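PDB 3CAN: pyruvate-formate lyase-activating enzyme from Bacteroides vulgatus ATCC 8482, which belongs by sequence to the radical SAM superfamily and carries a parallel beta sheet flanked by helices, consistent with part of a TIM-barrel-like fold. Local coordinates for residues K26-T40 and E50-L62. Numbering follows the deposited sequence.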
loop_
_atom_site.group_PDB
_atom_site.type_symbol
_atom_site.label_atom_id
_atom_site.label_comp_id
_atom_site.label_asym_id
_atom_site.label_seq_id
_atom_site.Cartn_x
_atom_site.Cartn_y
_atom_site.Cartn_z
ATOM N N LYS A 26 -13.893 -9.576 12.545
ATOM C CA LYS A 26 -14.558 -10.867 12.762
ATOM C C LYS A 26 -15.349 -11.337 11.539
ATOM O O LYS A 26 -15.243 -12.494 11.125
ATOM C CB LYS A 26 -15.459 -10.806 13.988
ATOM C CG LYS A 26 -14.663 -10.850 15.273
ATOM C CD LYS A 26 -15.507 -10.664 16.500
ATOM C CE LYS A 26 -14.700 -10.945 17.744
ATOM N NZ LYS A 26 -15.506 -10.633 18.962
ATOM N N ARG A 27 -16.119 -10.436 10.947
ATOM C CA ARG A 27 -16.903 -10.753 9.750
ATOM C C ARG A 27 -16.012 -11.193 8.583
ATOM O O ARG A 27 -16.311 -12.163 7.885
ATOM C CB ARG A 27 -17.752 -9.550 9.337
ATOM C CG ARG A 27 -18.892 -9.257 10.297
ATOM C CD ARG A 27 -19.540 -7.918 10.006
ATOM N NE ARG A 27 -20.557 -7.603 10.995
ATOM C CZ ARG A 27 -21.804 -8.047 10.947
ATOM N NH1 ARG A 27 -22.218 -8.793 9.934
ATOM N NH2 ARG A 27 -22.650 -7.729 11.912
ATOM N N CYS A 28 -14.912 -10.481 8.380
ATOM C CA CYS A 28 -13.955 -10.832 7.326
ATOM C C CYS A 28 -13.304 -12.202 7.575
ATOM O O CYS A 28 -13.101 -12.980 6.638
ATOM C CB CYS A 28 -12.903 -9.736 7.172
ATOM S SG CYS A 28 -13.539 -8.202 6.447
ATOM N N GLY A 29 -13.007 -12.502 8.834
ATOM C CA GLY A 29 -12.436 -13.804 9.202
ATOM C C GLY A 29 -13.365 -14.955 8.837
ATOM O O GLY A 29 -12.926 -15.985 8.319
ATOM N N GLN A 30 -14.650 -14.767 9.083
ATOM C CA GLN A 30 -15.661 -15.800 8.763
ATOM C C GLN A 30 -15.670 -16.106 7.274
ATOM O O GLN A 30 -15.845 -17.262 6.862
ATOM C CB GLN A 30 -17.046 -15.337 9.196
ATOM C CG GLN A 30 -17.215 -15.244 10.692
ATOM C CD GLN A 30 -18.495 -14.550 11.116
ATOM O OE1 GLN A 30 -19.181 -13.890 10.320
ATOM N NE2 GLN A 30 -18.846 -14.726 12.384
ATOM N N GLN A 31 -15.478 -15.069 6.464
ATOM C CA GLN A 31 -15.458 -15.213 5.000
ATOM C C GLN A 31 -14.069 -15.631 4.461
ATOM O O GLN A 31 -13.880 -15.768 3.255
ATOM C CB GLN A 31 -15.958 -13.908 4.350
ATOM C CG GLN A 31 -17.484 -13.653 4.533
ATOM C CD GLN A 31 -18.377 -14.430 3.553
ATOM O OE1 GLN A 31 -17.878 -15.023 2.607
ATOM N NE2 GLN A 31 -19.706 -14.414 3.772
ATOM N N GLY A 32 -13.101 -15.842 5.351
ATOM C CA GLY A 32 -11.789 -16.339 4.961
ATOM C C GLY A 32 -10.896 -15.303 4.293
ATOM O O GLY A 32 -9.977 -15.651 3.548
ATOM N N ILE A 33 -11.172 -14.033 4.556
ATOM C CA ILE A 33 -10.461 -12.936 3.939
ATOM C C ILE A 33 -9.275 -12.578 4.851
ATOM O O ILE A 33 -9.442 -12.458 6.065
ATOM C CB ILE A 33 -11.412 -11.737 3.689
ATOM C CG1 ILE A 33 -12.469 -12.149 2.625
ATOM C CG2 ILE A 33 -10.614 -10.512 3.227
ATOM C CD1 ILE A 33 -13.514 -11.110 2.336
ATOM N N HIS A 34 -8.090 -12.472 4.255
ATOM C CA HIS A 34 -6.866 -12.076 4.991
ATOM C C HIS A 34 -7.005 -10.652 5.485
ATOM O O HIS A 34 -7.518 -9.785 4.763
ATOM C CB HIS A 34 -5.647 -12.207 4.084
ATOM C CG HIS A 34 -4.347 -11.829 4.722
ATOM N ND1 HIS A 34 -3.938 -10.518 4.877
ATOM C CD2 HIS A 34 -3.330 -12.599 5.188
ATOM C CE1 HIS A 34 -2.748 -10.500 5.451
ATOM N NE2 HIS A 34 -2.352 -11.748 5.634
ATOM N N ARG A 35 -6.545 -10.411 6.716
ATOM C CA ARG A 35 -6.725 -9.129 7.401
ATOM C C ARG A 35 -5.420 -8.550 7.938
ATOM O O ARG A 35 -4.688 -9.221 8.679
ATOM C CB ARG A 35 -7.683 -9.314 8.580
ATOM C CG ARG A 35 -9.059 -9.846 8.185
ATOM C CD ARG A 35 -9.734 -10.534 9.345
ATOM N NE ARG A 35 -8.991 -11.702 9.801
ATOM C CZ ARG A 35 -9.371 -12.462 10.817
ATOM N NH1 ARG A 35 -10.508 -12.226 11.441
ATOM N NH2 ARG A 35 -8.619 -13.491 11.190
ATOM N N ALA A 36 -5.142 -7.298 7.575
ATOM C CA ALA A 36 -3.979 -6.560 8.091
ATOM C C ALA A 36 -4.473 -5.277 8.714
ATOM O O ALA A 36 -5.352 -4.626 8.154
ATOM C CB ALA A 36 -2.992 -6.235 6.970
ATOM N N VAL A 37 -3.895 -4.902 9.845
ATOM C CA VAL A 37 -4.358 -3.724 10.580
ATOM C C VAL A 37 -3.173 -2.860 11.015
ATOM O O VAL A 37 -2.248 -3.336 11.666
ATOM C CB VAL A 37 -5.164 -4.095 11.821
ATOM C CG1 VAL A 37 -5.657 -2.830 12.526
ATOM C CG2 VAL A 37 -6.349 -5.040 11.446
ATOM N N ASP A 38 -3.230 -1.590 10.665
ATOM C CA ASP A 38 -2.288 -0.577 11.156
ATOM C C ASP A 38 -2.636 -0.202 12.593
ATOM O O ASP A 38 -3.697 0.397 12.843
ATOM C CB ASP A 38 -2.362 0.637 10.231
ATOM C CG ASP A 38 -1.441 1.779 10.628
ATOM O OD1 ASP A 38 -0.764 1.717 11.676
ATOM O OD2 ASP A 38 -1.448 2.795 9.886
ATOM N N THR A 39 -1.773 -0.568 13.540
ATOM C CA THR A 39 -2.008 -0.317 14.958
ATOM C C THR A 39 -1.050 0.756 15.521
ATOM O O THR A 39 -0.913 0.906 16.742
ATOM C CB THR A 39 -1.855 -1.610 15.791
ATOM O OG1 THR A 39 -0.527 -2.117 15.642
ATOM C CG2 THR A 39 -2.884 -2.681 15.351
ATOM N N THR A 40 -0.413 1.508 14.630
ATOM C CA THR A 40 0.572 2.511 15.022
ATOM C C THR A 40 0.067 3.362 16.186
ATOM O O THR A 40 0.745 3.489 17.211
ATOM C CB THR A 40 0.939 3.419 13.837
ATOM O OG1 THR A 40 1.379 2.628 12.712
ATOM C CG2 THR A 40 2.033 4.416 14.229
ATOM N N GLU A 50 -6.868 -7.581 21.334
ATOM C CA GLU A 50 -8.095 -8.018 20.664
ATOM C C GLU A 50 -7.958 -7.943 19.144
ATOM O O GLU A 50 -8.452 -8.811 18.440
ATOM C CB GLU A 50 -9.307 -7.203 21.126
ATOM C CG GLU A 50 -10.664 -7.711 20.601
ATOM C CD GLU A 50 -11.047 -9.107 21.103
ATOM O OE1 GLU A 50 -10.514 -9.556 22.141
ATOM O OE2 GLU A 50 -11.896 -9.757 20.450
ATOM N N VAL A 51 -7.291 -6.907 18.639
ATOM C CA VAL A 51 -7.013 -6.816 17.197
ATOM C C VAL A 51 -6.182 -8.021 16.738
ATOM O O VAL A 51 -6.509 -8.664 15.746
ATOM C CB VAL A 51 -6.302 -5.504 16.813
ATOM C CG1 VAL A 51 -5.771 -5.589 15.364
ATOM C CG2 VAL A 51 -7.276 -4.318 16.955
HETATM N N MSE A 52 -5.142 -8.369 17.492
HETATM C CA MSE A 52 -4.327 -9.545 17.153
HETATM C C MSE A 52 -5.130 -10.853 17.125
HETATM O O MSE A 52 -4.856 -11.735 16.323
HETATM C CB MSE A 52 -3.131 -9.666 18.095
HETATM C CG MSE A 52 -2.051 -8.641 17.854
HETATM SE SE MSE A 52 -0.431 -8.996 18.883
HETATM C CE MSE A 52 -1.072 -8.517 20.644
ATOM N N ARG A 53 -6.140 -10.978 17.979
ATOM C CA ARG A 53 -6.985 -12.156 17.952
ATOM C C ARG A 53 -7.855 -12.246 16.693
ATOM O O ARG A 53 -8.402 -13.316 16.389
ATOM C CB ARG A 53 -7.865 -12.201 19.200
ATOM C CG ARG A 53 -7.111 -12.602 20.441
ATOM C CD ARG A 53 -8.063 -12.940 21.572
ATOM N NE ARG A 53 -8.449 -11.745 22.296
ATOM C CZ ARG A 53 -7.739 -11.191 23.280
ATOM N NH1 ARG A 53 -8.174 -10.088 23.856
ATOM N NH2 ARG A 53 -6.591 -11.719 23.696
ATOM N N ASN A 54 -7.957 -11.142 15.949
ATOM C CA ASN A 54 -8.885 -11.048 14.835
ATOM C C ASN A 54 -8.238 -10.540 13.548
ATOM O O ASN A 54 -8.888 -9.909 12.717
ATOM C CB ASN A 54 -10.066 -10.174 15.239
ATOM C CG ASN A 54 -10.878 -10.795 16.375
ATOM O OD1 ASN A 54 -11.619 -11.769 16.169
ATOM N ND2 ASN A 54 -10.720 -10.250 17.579
ATOM N N CYS A 55 -6.954 -10.833 13.378
ATOM C CA CYS A 55 -6.308 -10.542 12.102
ATOM C C CYS A 55 -5.092 -11.411 11.910
ATOM O O CYS A 55 -4.725 -12.191 12.797
ATOM C CB CYS A 55 -5.980 -9.053 11.961
ATOM S SG CYS A 55 -4.587 -8.471 12.961
ATOM N N GLU A 56 -4.495 -11.294 10.733
ATOM C CA GLU A 56 -3.353 -12.097 10.334
ATOM C C GLU A 56 -2.004 -11.379 10.475
ATOM O O GLU A 56 -0.966 -12.040 10.552
ATOM C CB GLU A 56 -3.524 -12.537 8.882
ATOM C CG GLU A 56 -4.401 -13.724 8.682
ATOM C CD GLU A 56 -5.861 -13.482 8.975
ATOM O OE1 GLU A 56 -6.417 -12.425 8.622
ATOM O OE2 GLU A 56 -6.485 -14.393 9.537
ATOM N N LEU A 57 -2.010 -10.040 10.475
ATOM C CA LEU A 57 -0.788 -9.247 10.361
ATOM C C LEU A 57 -1.020 -7.845 10.889
ATOM O O LEU A 57 -2.062 -7.241 10.596
ATOM C CB LEU A 57 -0.401 -9.138 8.879
ATOM C CG LEU A 57 0.831 -8.339 8.508
ATOM C CD1 LEU A 57 2.090 -9.035 9.052
ATOM C CD2 LEU A 57 0.922 -8.167 6.973
ATOM N N LEU A 58 -0.060 -7.324 11.656
ATOM C CA LEU A 58 -0.094 -5.931 12.068
ATOM C C LEU A 58 0.887 -5.131 11.231
ATOM O O LEU A 58 1.937 -5.641 10.815
ATOM C CB LEU A 58 0.264 -5.762 13.547
ATOM C CG LEU A 58 -0.641 -6.341 14.632
ATOM C CD1 LEU A 58 -0.349 -5.682 15.972
ATOM C CD2 LEU A 58 -2.144 -6.269 14.286
ATOM N N LEU A 59 0.536 -3.873 10.990
ATOM C CA LEU A 59 1.376 -2.921 10.275
ATOM C C LEU A 59 1.642 -1.771 11.225
ATOM O O LEU A 59 0.713 -1.241 11.827
ATOM C CB LEU A 59 0.649 -2.392 9.031
ATOM C CG LEU A 59 0.020 -3.444 8.117
ATOM C CD1 LEU A 59 -0.850 -2.783 7.057
ATOM C CD2 LEU A 59 1.110 -4.321 7.474
ATOM N N ILE A 60 2.903 -1.402 11.406
ATOM C CA ILE A 60 3.216 -0.244 12.243
ATOM C C ILE A 60 4.220 0.649 11.539
ATOM O O ILE A 60 5.228 0.156 11.026
ATOM C CB ILE A 60 3.771 -0.663 13.633
ATOM C CG1 ILE A 60 2.770 -1.559 14.361
ATOM C CG2 ILE A 60 4.063 0.568 14.484
ATOM C CD1 ILE A 60 3.315 -2.270 15.617
ATOM N N ASP A 61 3.953 1.958 11.538
ATOM C CA ASP A 61 4.869 2.953 10.985
ATOM C C ASP A 61 5.892 3.325 12.056
ATOM O O ASP A 61 5.529 3.555 13.209
ATOM C CB ASP A 61 4.128 4.234 10.590
ATOM C CG ASP A 61 3.250 4.062 9.382
ATOM O OD1 ASP A 61 3.276 2.996 8.749
ATOM O OD2 ASP A 61 2.514 5.020 9.071
ATOM N N LEU A 62 7.157 3.401 11.661
ATOM C CA LEU A 62 8.210 3.902 12.541
ATOM C C LEU A 62 8.896 5.087 11.860
ATOM O O LEU A 62 9.953 4.953 11.254
ATOM C CB LEU A 62 9.197 2.786 12.844
ATOM C CG LEU A 62 10.297 3.071 13.856
ATOM C CD1 LEU A 62 9.669 3.514 15.183
ATOM C CD2 LEU A 62 11.174 1.838 14.032
HETATM O O HOH W 1 -8.878 -14.597 7.658
HETATM O O HOH W 2 -11.615 -13.335 13.925
HETATM O O HOH W 3 -9.292 -14.991 13.693
HETATM O O HOH W 4 -0.085 5.051 9.844
#
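Arg35 and Glu56 form a two-pronged salt bridge where two parallel strands, 35-38 and 57-61, begin; with helix 45-53 between them they make a beta-alpha-beta unit, consistent with the partial TIM-barrel fold of the radical SAM superfamily. Arg35 NE meets Glu56 OE1 at 2.9 Å, almost straight (173°), and NH2 meets OE2 at 2.8 Å, both on syn sides of the carboxylate. OE1 also takes the backbone N-H of Arg35 on its anti side, a more bent third bond (137°); together the three hold the carboxylate's rotation. Arginine suits the place because its long chain, bent at chi3 (-62°), brings NE and NH2 side-on to the carboxylate, with Asn54 O over one guanidinium face and Gly29 CA over the opposite face, both toward the rim; glycine's lack of a side chain lets the group lie close. Glu56 CB rests over a face of the His34 ring, 3.9 Å from its centroid.

Beyond the salt bridge, the strands are laced by Val37 N to Leu57 O, Leu59 N to Val37 O and Thr39 N to Leu59 O. At their C-terminal ends Asp38 OD1 accepts from Thr40 N in an Asx turn and from Thr40 OG1, whose hydroxyl in turn receives Asp61 N at 2.9 Å. A water donates to both Asp38 OD2 and Asp61 OD2, probably easing the repulsion of two like charges; Arg98 also pairs with Asp61.

Apolar contacts line both faces. Small Ala36 puts CB 4.1 Å from Leu59 CD1, where Thr8 of strand 6-10 touches both; on the helix side, beta-branched Val37 meets Val51 tip to tip, its CB 3.9 Å from Val51 CG1.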